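Long-range contacts in fructuronate-tagaturonate epimerase UxaE from Cohnella laeviribosi in complex with 1 glycerol (Cohnella laeviribosi, PDB 6IL9), which catalyses the epimerisation that interconverts fructuronate and tagaturonate, probably with the help of a bound zinc ion in a TIM-barrel fold: residues 84-89 against 263-268; 118-123 against 153-158; 253-258 against 294-299; 92-97 against 114-119. All coordinates share one frame; numbering follows the deposited sequence.

Contact 1 of 4, residues 84-89 against 263-268; sequences PQAFGK and GRAVDF
Asp267 reaches from the first residue of barrel strand 267-271 to the backbone of Ala86, Phe87 and Gly88. Segment 84-89 is part of the loop that leads into the first barrel strand, 93-96, so the contact ties this loop to the N-terminal end of another strand of the barrel. From CB, the Asp267 side chain turns so that CG lies beside its own backbone N, anti to the carbonyl carbon (chi1 -69°). CG then sits 3.7 Å from Gly88 N. At the tip, OD2 takes the N-H of Phe87 at 2.8 Å on its syn lone pair, and the bond is almost straight (177°). OD1 accepts from Gly88 N at 3.2 Å, also on the syn side but from 21° out of the carboxylate plane. A weak bond from Gly88 N to OD2 completes the fork. OD2 also lies 3.6 Å from Ala86 CB. That methyl meets Ala265 CB at 4.0 Å on the loop that precedes the strand. Beyond the contact, the Phe87 ring stacks on His117. An alanine at Asp267 would probably leave the amides of Phe87 and Gly88 without their acceptor and free this part of the loop to shift. The carboxylate is buried, and two successive backbone N-H groups meet it, which would probably favour its ionised form.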
loop_
_atom_site.group_PDB
_atom_site.type_symbol
_atom_site.label_atom_id
_atom_site.label_comp_id
_atom_site.label_asym_id
_atom_site.label_seq_id
_atom_site.Cartn_x
_atom_site.Cartn_y
_atom_site.Cartn_z
ATOM N N PRO A 84 -12.826 -1.982 -8.394
ATOM C CA PRO A 84 -11.802 -2.869 -7.822
ATOM C C PRO A 84 -12.289 -4.310 -7.777
ATOM O O PRO A 84 -13.479 -4.573 -7.594
ATOM C CB PRO A 84 -11.589 -2.317 -6.408
ATOM C CG PRO A 84 -12.157 -0.924 -6.428
ATOM C CD PRO A 84 -13.265 -0.949 -7.438
ATOM N N GLN A 85 -11.347 -5.248 -7.922
ATOM C CA GLN A 85 -11.648 -6.671 -7.830
ATOM C C GLN A 85 -10.645 -7.377 -6.929
ATOM O O GLN A 85 -9.489 -6.963 -6.798
ATOM C CB GLN A 85 -11.640 -7.340 -9.208
ATOM C CG GLN A 85 -10.258 -7.465 -9.820
ATOM C CD GLN A 85 -10.234 -8.446 -10.974
ATOM O OE1 GLN A 85 -10.543 -8.088 -12.112
ATOM N NE2 GLN A 85 -9.879 -9.696 -10.685
ATOM N N ALA A 86 -11.110 -8.449 -6.295
ATOM C CA ALA A 86 -10.225 -9.347 -5.573
ATOM C C ALA A 86 -9.475 -10.230 -6.562
ATOM O O ALA A 86 -9.896 -10.410 -7.703
ATOM C CB ALA A 86 -11.023 -10.213 -4.602
ATOM N N PHE A 87 -8.346 -10.796 -6.112
ATOM C CA PHE A 87 -7.513 -11.597 -7.002
ATOM C C PHE A 87 -7.304 -13.034 -6.549
ATOM O O PHE A 87 -6.848 -13.852 -7.358
ATOM C CB PHE A 87 -6.139 -10.932 -7.186
ATOM C CG PHE A 87 -6.207 -9.693 -8.015
ATOM C CD1 PHE A 87 -6.483 -9.778 -9.369
ATOM C CD2 PHE A 87 -6.068 -8.444 -7.430
ATOM C CE1 PHE A 87 -6.587 -8.626 -10.146
ATOM C CE2 PHE A 87 -6.178 -7.293 -8.192
ATOM C CZ PHE A 87 -6.427 -7.384 -9.542
ATOM N N GLY A 88 -7.607 -13.368 -5.309
ATOM C CA GLY A 88 -7.265 -14.692 -4.813
ATOM C C GLY A 88 -5.764 -14.802 -4.584
ATOM O O GLY A 88 -5.009 -13.848 -4.744
ATOM N N LYS A 89 -5.323 -16.005 -4.214
ATOM C CA LYS A 89 -3.994 -16.153 -3.629
ATOM C C LYS A 89 -2.985 -16.865 -4.532
ATOM O O LYS A 89 -1.887 -17.195 -4.061
ATOM C CB LYS A 89 -4.103 -16.865 -2.273
ATOM C CG LYS A 89 -4.786 -18.219 -2.319
ATOM C CD LYS A 89 -5.170 -18.707 -0.918
ATOM C CE LYS A 89 -6.568 -18.267 -0.561
ATOM N NZ LYS A 89 -6.972 -18.776 0.780
ATOM N N GLY A 263 -20.481 -11.162 1.399
ATOM C CA GLY A 263 -21.330 -11.289 0.227
ATOM C C GLY A 263 -20.626 -11.121 -1.101
ATOM O O GLY A 263 -21.295 -11.100 -2.142
ATOM N N ARG A 264 -19.301 -11.010 -1.094
ATOM C CA ARG A 264 -18.483 -10.899 -2.291
ATOM C C ARG A 264 -17.085 -11.362 -1.905
ATOM O O ARG A 264 -16.771 -11.496 -0.719
ATOM C CB ARG A 264 -18.472 -9.467 -2.838
ATOM C CG ARG A 264 -17.955 -8.438 -1.831
ATOM C CD ARG A 264 -18.220 -7.001 -2.310
ATOM N NE ARG A 264 -17.766 -6.011 -1.336
ATOM C CZ ARG A 264 -16.505 -5.590 -1.245
ATOM N NH1 ARG A 264 -15.591 -6.085 -2.070
ATOM N NH2 ARG A 264 -16.158 -4.681 -0.337
ATOM N N ALA A 265 -16.255 -11.611 -2.913
ATOM C CA ALA A 265 -14.889 -12.061 -2.665
ATOM C C ALA A 265 -14.057 -10.950 -2.024
ATOM O O ALA A 265 -14.070 -9.803 -2.487
ATOM C CB ALA A 265 -14.245 -12.518 -3.973
ATOM N N VAL A 266 -13.320 -11.300 -0.969
ATOM C CA VAL A 266 -12.460 -10.361 -0.254
ATOM C C VAL A 266 -11.144 -11.065 0.033
ATOM O O VAL A 266 -11.135 -12.200 0.524
ATOM C CB VAL A 266 -13.097 -9.869 1.062
ATOM C CG1 VAL A 266 -12.078 -9.113 1.904
ATOM C CG2 VAL A 266 -14.313 -8.985 0.784
ATOM N N ASP A 267 -10.040 -10.409 -0.281
ATOM C CA ASP A 267 -8.720 -10.949 0.024
ATOM C C ASP A 267 -8.330 -10.463 1.409
ATOM O O ASP A 267 -8.183 -9.256 1.625
ATOM C CB ASP A 267 -7.703 -10.509 -1.029
ATOM C CG ASP A 267 -7.948 -11.149 -2.383
ATOM O OD1 ASP A 267 -8.463 -12.293 -2.440
ATOM O OD2 ASP A 267 -7.622 -10.502 -3.392
ATOM N N PHE A 268 -8.170 -11.400 2.340
ATOM C CA PHE A 268 -7.977 -11.110 3.757
ATOM C C PHE A 268 -6.499 -11.270 4.077
ATOM O O PHE A 268 -5.968 -12.380 4.003
ATOM C CB PHE A 268 -8.845 -12.072 4.569
ATOM C CG PHE A 268 -8.828 -11.852 6.059
ATOM C CD1 PHE A 268 -8.986 -10.590 6.606
ATOM C CD2 PHE A 268 -8.716 -12.950 6.916
ATOM C CE1 PHE A 268 -8.998 -10.411 7.997
ATOM C CE2 PHE A 268 -8.732 -12.784 8.305
ATOM C CZ PHE A 268 -8.872 -11.510 8.843
#

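Contact 2 of 4, residues 118-123 against 153-158; sequences PILAQQ and EGYGAD
Gln122 and Asp158 both carry CG anti to their backbone N (chi1 170° and 177°). The two side chains lie side by side and point the same way. Their amide and carboxylate planes are turned 83° apart. Water 1 joins the ends, donating to Gln122 OE1 at 2.7 Å and to Asp158 OD2 at 2.8 Å. Asp158 OD2 also forms a salt bridge with Lys366, Asp158 OD1 bonds to Thr180 and Gln122 NE2 to the carbonyl of Thr367. The Gln122 side chain is about 4 Å from a bound glycerol, so it lines the place where glycerol binds. Ile119 CG2, likewise anti to its backbone N, packs 3.5 Å from Asp158 CB. The segments belong to neighbouring parallel strands of the TIM barrel, 117-124 and 156-162. Gly156 N donates to Pro118 O at 2.9 Å, and Asp158 N to Ala121 O at 2.7 Å. Ala121 N gives a weak bond to Gly156 O. A CB on Gly156 would collide with Ile119 CD1. On the other face of the sheet, Ala121 CB and Ala157 CB meet at 3.7 Å. Leu120 crosses Tyr155 at about a right angle, with CD1 3.8 Å from Tyr155 CB. Helix 135-149 packs against both of these side chains, and Tyr155 OH bonds to the carbonyl of Thr82.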
loop_
_atom_site.group_PDB
_atom_site.type_symbol
_atom_site.label_atom_id
_atom_site.label_comp_id
_atom_site.label_asym_id
_atom_site.label_seq_id
_atom_site.Cartn_x
_atom_site.Cartn_y
_atom_site.Cartn_z
ATOM N N PRO A 118 -2.067 -5.155 -9.964
ATOM C CA PRO A 118 -1.836 -3.989 -9.100
ATOM C C PRO A 118 -2.919 -3.767 -8.065
ATOM O O PRO A 118 -4.107 -3.765 -8.394
ATOM C CB PRO A 118 -1.796 -2.825 -10.100
ATOM C CG PRO A 118 -2.772 -3.264 -11.193
ATOM C CD PRO A 118 -2.667 -4.791 -11.261
ATOM N N ILE A 119 -2.521 -3.577 -6.811
ATOM C CA ILE A 119 -3.416 -3.043 -5.790
ATOM C C ILE A 119 -3.195 -1.534 -5.838
ATOM O O ILE A 119 -2.325 -0.986 -5.161
ATOM C CB ILE A 119 -3.141 -3.646 -4.412
ATOM C CG1 ILE A 119 -3.037 -5.178 -4.509
ATOM C CG2 ILE A 119 -4.240 -3.228 -3.426
ATOM C CD1 ILE A 119 -4.268 -5.883 -5.105
ATOM N N LEU A 120 -3.972 -0.861 -6.692
ATOM C CA LEU A 120 -3.688 0.539 -7.014
ATOM C C LEU A 120 -4.208 1.494 -5.960
ATOM O O LEU A 120 -3.720 2.627 -5.867
ATOM C CB LEU A 120 -4.318 0.925 -8.349
ATOM C CG LEU A 120 -3.671 0.517 -9.646
ATOM C CD1 LEU A 120 -4.598 1.005 -10.743
ATOM C CD2 LEU A 120 -2.307 1.184 -9.776
ATOM N N ALA A 121 -5.227 1.085 -5.213
ATOM C CA ALA A 121 -5.804 1.870 -4.133
ATOM C C ALA A 121 -5.356 1.226 -2.833
ATOM O O ALA A 121 -5.823 0.140 -2.480
ATOM C CB ALA A 121 -7.330 1.906 -4.238
ATOM N N GLN A 122 -4.448 1.880 -2.125
ATOM C CA GLN A 122 -3.942 1.308 -0.879
ATOM C C GLN A 122 -3.468 2.453 -0.005
ATOM O O GLN A 122 -2.492 3.114 -0.357
ATOM C CB GLN A 122 -2.803 0.327 -1.155
ATOM C CG GLN A 122 -2.070 -0.108 0.103
ATOM C CD GLN A 122 -0.598 -0.350 -0.148
ATOM O OE1 GLN A 122 -0.223 -1.343 -0.760
ATOM N NE2 GLN A 122 0.245 0.561 0.321
ATOM N N GLN A 123 -4.155 2.693 1.112
ATOM C CA GLN A 123 -3.716 3.681 2.091
ATOM C C GLN A 123 -4.118 3.189 3.472
ATOM O O GLN A 123 -5.137 2.506 3.628
ATOM C CB GLN A 123 -4.327 5.070 1.830
ATOM C CG GLN A 123 -3.681 5.863 0.685
ATOM C CD GLN A 123 -2.287 6.340 1.036
ATOM O OE1 GLN A 123 -2.117 7.418 1.617
ATOM N NE2 GLN A 123 -1.277 5.537 0.703
ATOM N N GLU A 153 -7.297 -5.042 -17.239
ATOM C CA GLU A 153 -6.946 -6.320 -16.632
ATOM C C GLU A 153 -7.401 -6.449 -15.185
ATOM O O GLU A 153 -7.401 -7.564 -14.657
ATOM C CB GLU A 153 -5.433 -6.541 -16.701
ATOM C CG GLU A 153 -4.939 -6.988 -18.063
ATOM C CD GLU A 153 -5.079 -5.917 -19.114
ATOM O OE1 GLU A 153 -4.681 -4.763 -18.844
ATOM O OE2 GLU A 153 -5.591 -6.224 -20.215
ATOM N N GLY A 154 -7.762 -5.361 -14.531
ATOM C CA GLY A 154 -8.251 -5.421 -13.162
ATOM C C GLY A 154 -7.253 -4.864 -12.163
ATOM O O GLY A 154 -6.040 -5.073 -12.277
ATOM N N TYR A 155 -7.769 -4.159 -11.162
ATOM C CA TYR A 155 -6.949 -3.632 -10.080
ATOM C C TYR A 155 -7.663 -3.875 -8.759
ATOM O O TYR A 155 -8.886 -4.024 -8.710
ATOM C CB TYR A 155 -6.655 -2.127 -10.254
ATOM C CG TYR A 155 -7.851 -1.253 -9.957
ATOM C CD1 TYR A 155 -8.789 -0.977 -10.943
ATOM C CD2 TYR A 155 -8.039 -0.696 -8.692
ATOM C CE1 TYR A 155 -9.896 -0.189 -10.668
ATOM C CE2 TYR A 155 -9.135 0.078 -8.412
ATOM C CZ TYR A 155 -10.060 0.328 -9.405
ATOM O OH TYR A 155 -11.151 1.110 -9.108
ATOM N N GLY A 156 -6.878 -3.899 -7.685
ATOM C CA GLY A 156 -7.408 -4.103 -6.352
ATOM C C GLY A 156 -7.372 -2.873 -5.466
ATOM O O GLY A 156 -6.676 -1.898 -5.760
ATOM N N ALA A 157 -8.113 -2.919 -4.361
ATOM C CA ALA A 157 -8.174 -1.832 -3.388
ATOM C C ALA A 157 -8.039 -2.417 -1.992
ATOM O O ALA A 157 -8.852 -3.259 -1.591
ATOM C CB ALA A 157 -9.490 -1.048 -3.513
ATOM N N ASP A 158 -7.025 -1.960 -1.251
ATOM C CA ASP A 158 -6.616 -2.525 0.029
ATOM C C ASP A 158 -6.909 -1.530 1.146
ATOM O O ASP A 158 -6.412 -0.396 1.124
ATOM C CB ASP A 158 -5.121 -2.870 -0.023
ATOM C CG ASP A 158 -4.559 -3.405 1.287
ATOM O OD1 ASP A 158 -5.311 -3.832 2.194
ATOM O OD2 ASP A 158 -3.310 -3.416 1.380
HETATM O O HOH W 1 -1.603 -3.663 -0.802
#

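Contact 3 of 4, residues 253-258 against 294-299; sequences YIYEKY and KNVDIF
Glu256 OE2 is held by Lys294 in two ways. It forms a salt bridge with Lys294 NZ at a long 3.5 Å, and water 3 donates to it at 3.0 Å. The same water donates to Lys294 O at 2.6 Å. Water 2 accepts from Lys294 NZ at 2.7 Å and makes a weak bond to Glu256 OE1. The lysine chain is bent at chi2, chi3 and chi4, and it crosses the glutamate at about a right angle. This polar group lies toward the surface, beside the buried Tyr255. Segment 294-299 connects helix 281-293 of the TIM barrel to strand 300-302. Asn295, with positive phi, is the C-prime residue of the Schellman motif that ends that helix. Just beyond it the chain runs over one face of the Tyr255 ring. Val296 CA makes a CH-pi contact 4.0 Å from the ring centroid, 16° off the normal. Tyr255 CG, set anti to its backbone N (chi1 178°), meets Val296 CG1 at 3.9 Å. Asp297 N stands over the same face, displaced toward the rim. At the far end of the ring, Tyr255 OH rests 3.4 Å from Asp297 CB, while Asp297 OD1 pairs with Lys89.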
loop_
_atom_site.group_PDB
_atom_site.type_symbol
_atom_site.label_atom_id
_atom_site.label_comp_id
_atom_site.label_asym_id
_atom_site.label_seq_id
_atom_site.Cartn_x
_atom_site.Cartn_y
_atom_site.Cartn_z
ATOM N N TYR A 253 -12.300 -13.906 14.943
ATOM C CA TYR A 253 -13.489 -13.104 15.220
ATOM C C TYR A 253 -13.799 -12.160 14.064
ATOM O O TYR A 253 -14.951 -12.046 13.625
ATOM C CB TYR A 253 -13.271 -12.326 16.517
ATOM C CG TYR A 253 -14.204 -11.154 16.756
ATOM C CD1 TYR A 253 -15.508 -11.358 17.202
ATOM C CD2 TYR A 253 -13.765 -9.843 16.573
ATOM C CE1 TYR A 253 -16.356 -10.282 17.447
ATOM C CE2 TYR A 253 -14.608 -8.761 16.807
ATOM C CZ TYR A 253 -15.902 -8.990 17.240
ATOM O OH TYR A 253 -16.743 -7.923 17.479
ATOM N N ILE A 254 -12.773 -11.482 13.553
ATOM C CA ILE A 254 -12.965 -10.569 12.426
ATOM C C ILE A 254 -13.353 -11.345 11.172
ATOM O O ILE A 254 -14.258 -10.944 10.426
ATOM C CB ILE A 254 -11.691 -9.731 12.204
ATOM C CG1 ILE A 254 -11.446 -8.773 13.382
ATOM C CG2 ILE A 254 -11.764 -8.985 10.884
ATOM C CD1 ILE A 254 -12.595 -7.806 13.664
ATOM N N TYR A 255 -12.660 -12.453 10.902
ATOM C CA TYR A 255 -12.994 -13.245 9.721
ATOM C C TYR A 255 -14.463 -13.662 9.740
ATOM O O TYR A 255 -15.186 -13.497 8.748
ATOM C CB TYR A 255 -12.097 -14.484 9.614
ATOM C CG TYR A 255 -12.517 -15.295 8.411
ATOM C CD1 TYR A 255 -12.187 -14.870 7.123
ATOM C CD2 TYR A 255 -13.296 -16.442 8.547
ATOM C CE1 TYR A 255 -12.607 -15.555 6.010
ATOM C CE2 TYR A 255 -13.722 -17.148 7.423
ATOM C CZ TYR A 255 -13.367 -16.700 6.163
ATOM O OH TYR A 255 -13.789 -17.383 5.044
ATOM N N GLU A 256 -14.928 -14.185 10.876
ATOM C CA GLU A 256 -16.293 -14.689 10.930
ATOM C C GLU A 256 -17.314 -13.557 10.940
ATOM O O GLU A 256 -18.385 -13.696 10.342
ATOM C CB GLU A 256 -16.467 -15.595 12.151
ATOM C CG GLU A 256 -15.668 -16.879 12.041
ATOM C CD GLU A 256 -15.689 -17.727 13.311
ATOM O OE1 GLU A 256 -16.150 -17.248 14.370
ATOM O OE2 GLU A 256 -15.236 -18.890 13.241
ATOM N N LYS A 257 -16.994 -12.431 11.580
ATOM C CA LYS A 257 -17.965 -11.342 11.689
ATOM C C LYS A 257 -18.098 -10.566 10.382
ATOM O O LYS A 257 -19.211 -10.172 10.008
ATOM C CB LYS A 257 -17.578 -10.397 12.831
ATOM C CG LYS A 257 -18.690 -9.408 13.224
ATOM C CD LYS A 257 -18.378 -8.650 14.513
ATOM C CE LYS A 257 -19.477 -7.625 14.837
ATOM N NZ LYS A 257 -19.185 -6.881 16.106
ATOM N N TYR A 258 -16.988 -10.353 9.663
ATOM C CA TYR A 258 -16.945 -9.381 8.572
ATOM C C TYR A 258 -16.519 -9.942 7.219
ATOM O O TYR A 258 -17.007 -9.462 6.193
ATOM C CB TYR A 258 -15.992 -8.233 8.931
ATOM C CG TYR A 258 -16.499 -7.376 10.066
ATOM C CD1 TYR A 258 -17.665 -6.632 9.927
ATOM C CD2 TYR A 258 -15.820 -7.317 11.272
ATOM C CE1 TYR A 258 -18.139 -5.855 10.957
ATOM C CE2 TYR A 258 -16.278 -6.534 12.311
ATOM C CZ TYR A 258 -17.442 -5.807 12.146
ATOM O OH TYR A 258 -17.897 -5.028 13.185
ATOM N N LYS A 294 -9.627 -23.424 11.776
ATOM C CA LYS A 294 -10.914 -22.793 12.038
ATOM C C LYS A 294 -11.587 -22.279 10.769
ATOM O O LYS A 294 -12.502 -21.449 10.852
ATOM C CB LYS A 294 -10.754 -21.657 13.055
ATOM C CG LYS A 294 -10.673 -22.161 14.490
ATOM C CD LYS A 294 -12.045 -22.636 14.964
ATOM C CE LYS A 294 -12.879 -21.464 15.477
ATOM N NZ LYS A 294 -14.344 -21.660 15.255
ATOM N N ASN A 295 -11.142 -22.748 9.602
ATOM C CA ASN A 295 -11.767 -22.473 8.312
ATOM C C ASN A 295 -11.595 -21.027 7.866
ATOM O O ASN A 295 -12.377 -20.532 7.047
ATOM C CB ASN A 295 -13.255 -22.857 8.334
ATOM C CG ASN A 295 -13.476 -24.290 8.819
ATOM O OD1 ASN A 295 -14.039 -24.523 9.894
ATOM N ND2 ASN A 295 -13.026 -25.253 8.031
ATOM N N VAL A 296 -10.568 -20.343 8.360
ATOM C CA VAL A 296 -10.311 -18.964 7.950
ATOM C C VAL A 296 -9.670 -18.973 6.566
ATOM O O VAL A 296 -8.748 -19.754 6.304
ATOM C CB VAL A 296 -9.415 -18.251 8.975
ATOM C CG1 VAL A 296 -8.997 -16.879 8.445
ATOM C CG2 VAL A 296 -10.145 -18.121 10.326
ATOM N N ASP A 297 -10.159 -18.098 5.678
ATOM C CA ASP A 297 -9.691 -18.006 4.294
ATOM C C ASP A 297 -8.683 -16.863 4.212
ATOM O O ASP A 297 -9.062 -15.694 4.263
ATOM C CB ASP A 297 -10.869 -17.768 3.348
ATOM C CG ASP A 297 -10.466 -17.737 1.884
ATOM O OD1 ASP A 297 -9.346 -18.165 1.541
ATOM O OD2 ASP A 297 -11.298 -17.289 1.061
ATOM N N ILE A 298 -7.406 -17.206 4.103
ATOM C CA ILE A 298 -6.319 -16.231 4.185
ATOM C C ILE A 298 -5.791 -15.960 2.784
ATOM O O ILE A 298 -5.465 -16.899 2.052
ATOM C CB ILE A 298 -5.195 -16.754 5.096
ATOM C CG1 ILE A 298 -5.773 -17.170 6.460
ATOM C CG2 ILE A 298 -4.078 -15.727 5.219
ATOM C CD1 ILE A 298 -4.770 -17.886 7.365
ATOM N N PHE A 299 -5.677 -14.673 2.418
ATOM C CA PHE A 299 -5.001 -14.281 1.183
ATOM C C PHE A 299 -3.498 -14.214 1.403
ATOM O O PHE A 299 -2.715 -14.771 0.621
ATOM C CB PHE A 299 -5.561 -12.929 0.702
ATOM C CG PHE A 299 -4.729 -12.218 -0.350
ATOM C CD1 PHE A 299 -4.900 -12.492 -1.703
ATOM C CD2 PHE A 299 -3.840 -11.209 0.019
ATOM C CE1 PHE A 299 -4.165 -11.790 -2.670
ATOM C CE2 PHE A 299 -3.097 -10.528 -0.931
ATOM C CZ PHE A 299 -3.261 -10.814 -2.276
HETATM O O HOH W 2 -15.280 -19.204 15.893
HETATM O O HOH W 3 -14.096 -19.440 10.469
#

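Contact 4 of 4, residues 92-97 against 114-119; sequences ATIGLG and RAIHPI
Ile116 packs its CD1 against Ile94 CB at 3.7 Å, and the two side chains cross obliquely. This apolar centre lies in the beta-alpha-beta unit made of strand 93-96, helix 104-111 and strand 117-124, the first such unit of the TIM barrel. Ile116 CG1 is anti to its backbone N (chi1 -169°). It passes 3.8 Å from Ala92 CB and 3.4 Å from Ala92 O. Leu484 of helix 469-487 packs on both isoleucines, and Val111 of helix 104-111 on Ile116. An alanine at Ile116 would probably open a gap beside Ile94 and Ala92 and leave Leu484 and Val111 less well packed. Farther along, Leu96 CD1 meets Pro118 CB at 4.0 Å. The strands are parallel, the axes of 93-96 and 117-119 lying 30° apart, and four backbone hydrogen bonds join the segments. His117 N donates to Ala92 O, and Ile94 N to His117 O. Ile119 N then donates to Ile94 O at 2.8 Å, and Leu96 N to Ile119 O. On the sheet face away from Ile94 and Pro118, Thr93 CG2 touches His117 CB. Thr93 OG1 is bound to His364 ND1 and Lys339 NZ. At the N-terminal end of the pair, where Ala115 centres an inverse gamma turn, water 4 accepts from Ala92 N at 3.0 Å and donates to Ala115 O at 3.2 Å.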
loop_
_atom_site.group_PDB
_atom_site.type_symbol
_atom_site.label_atom_id
_atom_site.label_comp_id
_atom_site.label_asym_id
_atom_site.label_seq_id
_atom_site.Cartn_x
_atom_site.Cartn_y
_atom_site.Cartn_z
ATOM N N ALA A 92 0.857 -13.079 -8.453
ATOM C CA ALA A 92 1.658 -12.010 -7.868
ATOM C C ALA A 92 0.844 -10.721 -7.782
ATOM O O ALA A 92 0.086 -10.394 -8.695
ATOM C CB ALA A 92 2.913 -11.772 -8.704
ATOM N N THR A 93 0.996 -9.998 -6.670
ATOM C CA THR A 93 0.344 -8.705 -6.495
ATOM C C THR A 93 1.350 -7.709 -5.933
ATOM O O THR A 93 2.269 -8.072 -5.189
ATOM C CB THR A 93 -0.902 -8.790 -5.555
ATOM O OG1 THR A 93 -0.556 -9.478 -4.341
ATOM C CG2 THR A 93 -2.083 -9.535 -6.233
ATOM N N ILE A 94 1.194 -6.443 -6.307
ATOM C CA ILE A 94 2.017 -5.391 -5.723
ATOM C C ILE A 94 1.092 -4.298 -5.214
ATOM O O ILE A 94 0.166 -3.881 -5.923
ATOM C CB ILE A 94 3.058 -4.832 -6.713
ATOM C CG1 ILE A 94 3.853 -3.726 -6.018
ATOM C CG2 ILE A 94 2.403 -4.346 -8.016
ATOM C CD1 ILE A 94 5.200 -3.413 -6.653
ATOM N N GLY A 95 1.325 -3.858 -3.979
ATOM C CA GLY A 95 0.559 -2.763 -3.414
ATOM C C GLY A 95 1.211 -1.458 -3.813
ATOM O O GLY A 95 2.404 -1.256 -3.573
ATOM N N LEU A 96 0.456 -0.587 -4.461
ATOM C CA LEU A 96 0.994 0.648 -5.025
ATOM C C LEU A 96 0.301 1.824 -4.333
ATOM O O LEU A 96 -0.532 2.524 -4.929
ATOM C CB LEU A 96 0.811 0.648 -6.553
ATOM C CG LEU A 96 1.694 -0.407 -7.250
ATOM C CD1 LEU A 96 1.266 -0.662 -8.702
ATOM C CD2 LEU A 96 3.194 -0.039 -7.164
ATOM N N GLY A 97 0.661 2.035 -3.069
ATOM C CA GLY A 97 0.047 3.094 -2.286
ATOM C C GLY A 97 0.393 4.474 -2.818
ATOM O O GLY A 97 1.518 4.741 -3.250
ATOM N N ARG A 114 3.208 -6.804 -17.624
ATOM C CA ARG A 114 3.924 -7.617 -16.653
ATOM C C ARG A 114 2.945 -8.541 -15.942
ATOM O O ARG A 114 1.764 -8.216 -15.778
ATOM C CB ARG A 114 4.655 -6.726 -15.622
ATOM C CG ARG A 114 5.262 -5.522 -16.286
ATOM C CD ARG A 114 6.510 -5.062 -15.630
ATOM N NE ARG A 114 7.476 -6.115 -15.336
ATOM C CZ ARG A 114 8.743 -5.859 -15.034
ATOM N NH1 ARG A 114 9.161 -4.598 -15.027
ATOM N NH2 ARG A 114 9.583 -6.851 -14.728
ATOM N N ALA A 115 3.442 -9.704 -15.516
ATOM C CA ALA A 115 2.581 -10.716 -14.903
ATOM C C ALA A 115 2.450 -10.426 -13.409
ATOM O O ALA A 115 2.972 -11.133 -12.548
ATOM C CB ALA A 115 3.126 -12.117 -15.153
ATOM N N ILE A 116 1.748 -9.335 -13.114
ATOM C CA ILE A 116 1.478 -8.959 -11.727
ATOM C C ILE A 116 0.218 -8.112 -11.724
ATOM O O ILE A 116 -0.045 -7.367 -12.673
ATOM C CB ILE A 116 2.680 -8.222 -11.086
ATOM C CG1 ILE A 116 2.477 -8.084 -9.569
ATOM C CG2 ILE A 116 2.904 -6.870 -11.755
ATOM C CD1 ILE A 116 3.768 -7.754 -8.798
ATOM N N HIS A 117 -0.585 -8.267 -10.673
ATOM C CA HIS A 117 -1.832 -7.521 -10.542
ATOM C C HIS A 117 -1.624 -6.361 -9.598
ATOM O O HIS A 117 -1.066 -6.557 -8.510
ATOM C CB HIS A 117 -2.946 -8.414 -10.000
ATOM C CG HIS A 117 -3.231 -9.604 -10.854
ATOM N ND1 HIS A 117 -3.786 -9.496 -12.110
ATOM C CD2 HIS A 117 -3.051 -10.928 -10.630
ATOM C CE1 HIS A 117 -3.922 -10.703 -12.631
ATOM N NE2 HIS A 117 -3.488 -11.589 -11.751
ATOM N N PRO A 118 -2.067 -5.155 -9.964
ATOM C CA PRO A 118 -1.836 -3.989 -9.100
ATOM C C PRO A 118 -2.919 -3.767 -8.065
ATOM O O PRO A 118 -4.107 -3.765 -8.394
ATOM C CB PRO A 118 -1.796 -2.825 -10.100
ATOM C CG PRO A 118 -2.772 -3.264 -11.193
ATOM C CD PRO A 118 -2.667 -4.791 -11.261
ATOM N N ILE A 119 -2.521 -3.577 -6.811
ATOM C CA ILE A 119 -3.416 -3.043 -5.790
ATOM C C ILE A 119 -3.195 -1.534 -5.838
ATOM O O ILE A 119 -2.325 -0.986 -5.161
ATOM C CB ILE A 119 -3.141 -3.646 -4.412
ATOM C CG1 ILE A 119 -3.037 -5.178 -4.509
ATOM C CG2 ILE A 119 -4.240 -3.228 -3.426
ATOM C CD1 ILE A 119 -4.268 -5.883 -5.105
HETATM O O HOH W 4 1.004 -13.331 -11.400
#

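How the contacts relate
Contacts 2 and 4 are neighbours in the closed eight-stranded barrel, with centres about 7 Å apart. They share Pro118 and Ile119 of strand 117-124, which lies between strands 93-96 and 156-162, and Gln122 of contact 2 packs on Gly95 of contact 4. Both are nested in the loop closed by contact 1, which joins the lead-in to strand 93-96 with strand 267-271. Phe87 of contact 1 touches Gly156 of contact 2. Contact 3 lies farther out, its centre about 21 Å from that of contact 2 and 23 Å from that of contact 4. It alternates with contact 1 along the chain, and Phe299 touches Asp267 between the two. Together they run from the barrel wall near the bound glycerol to an outer helix, 234-259.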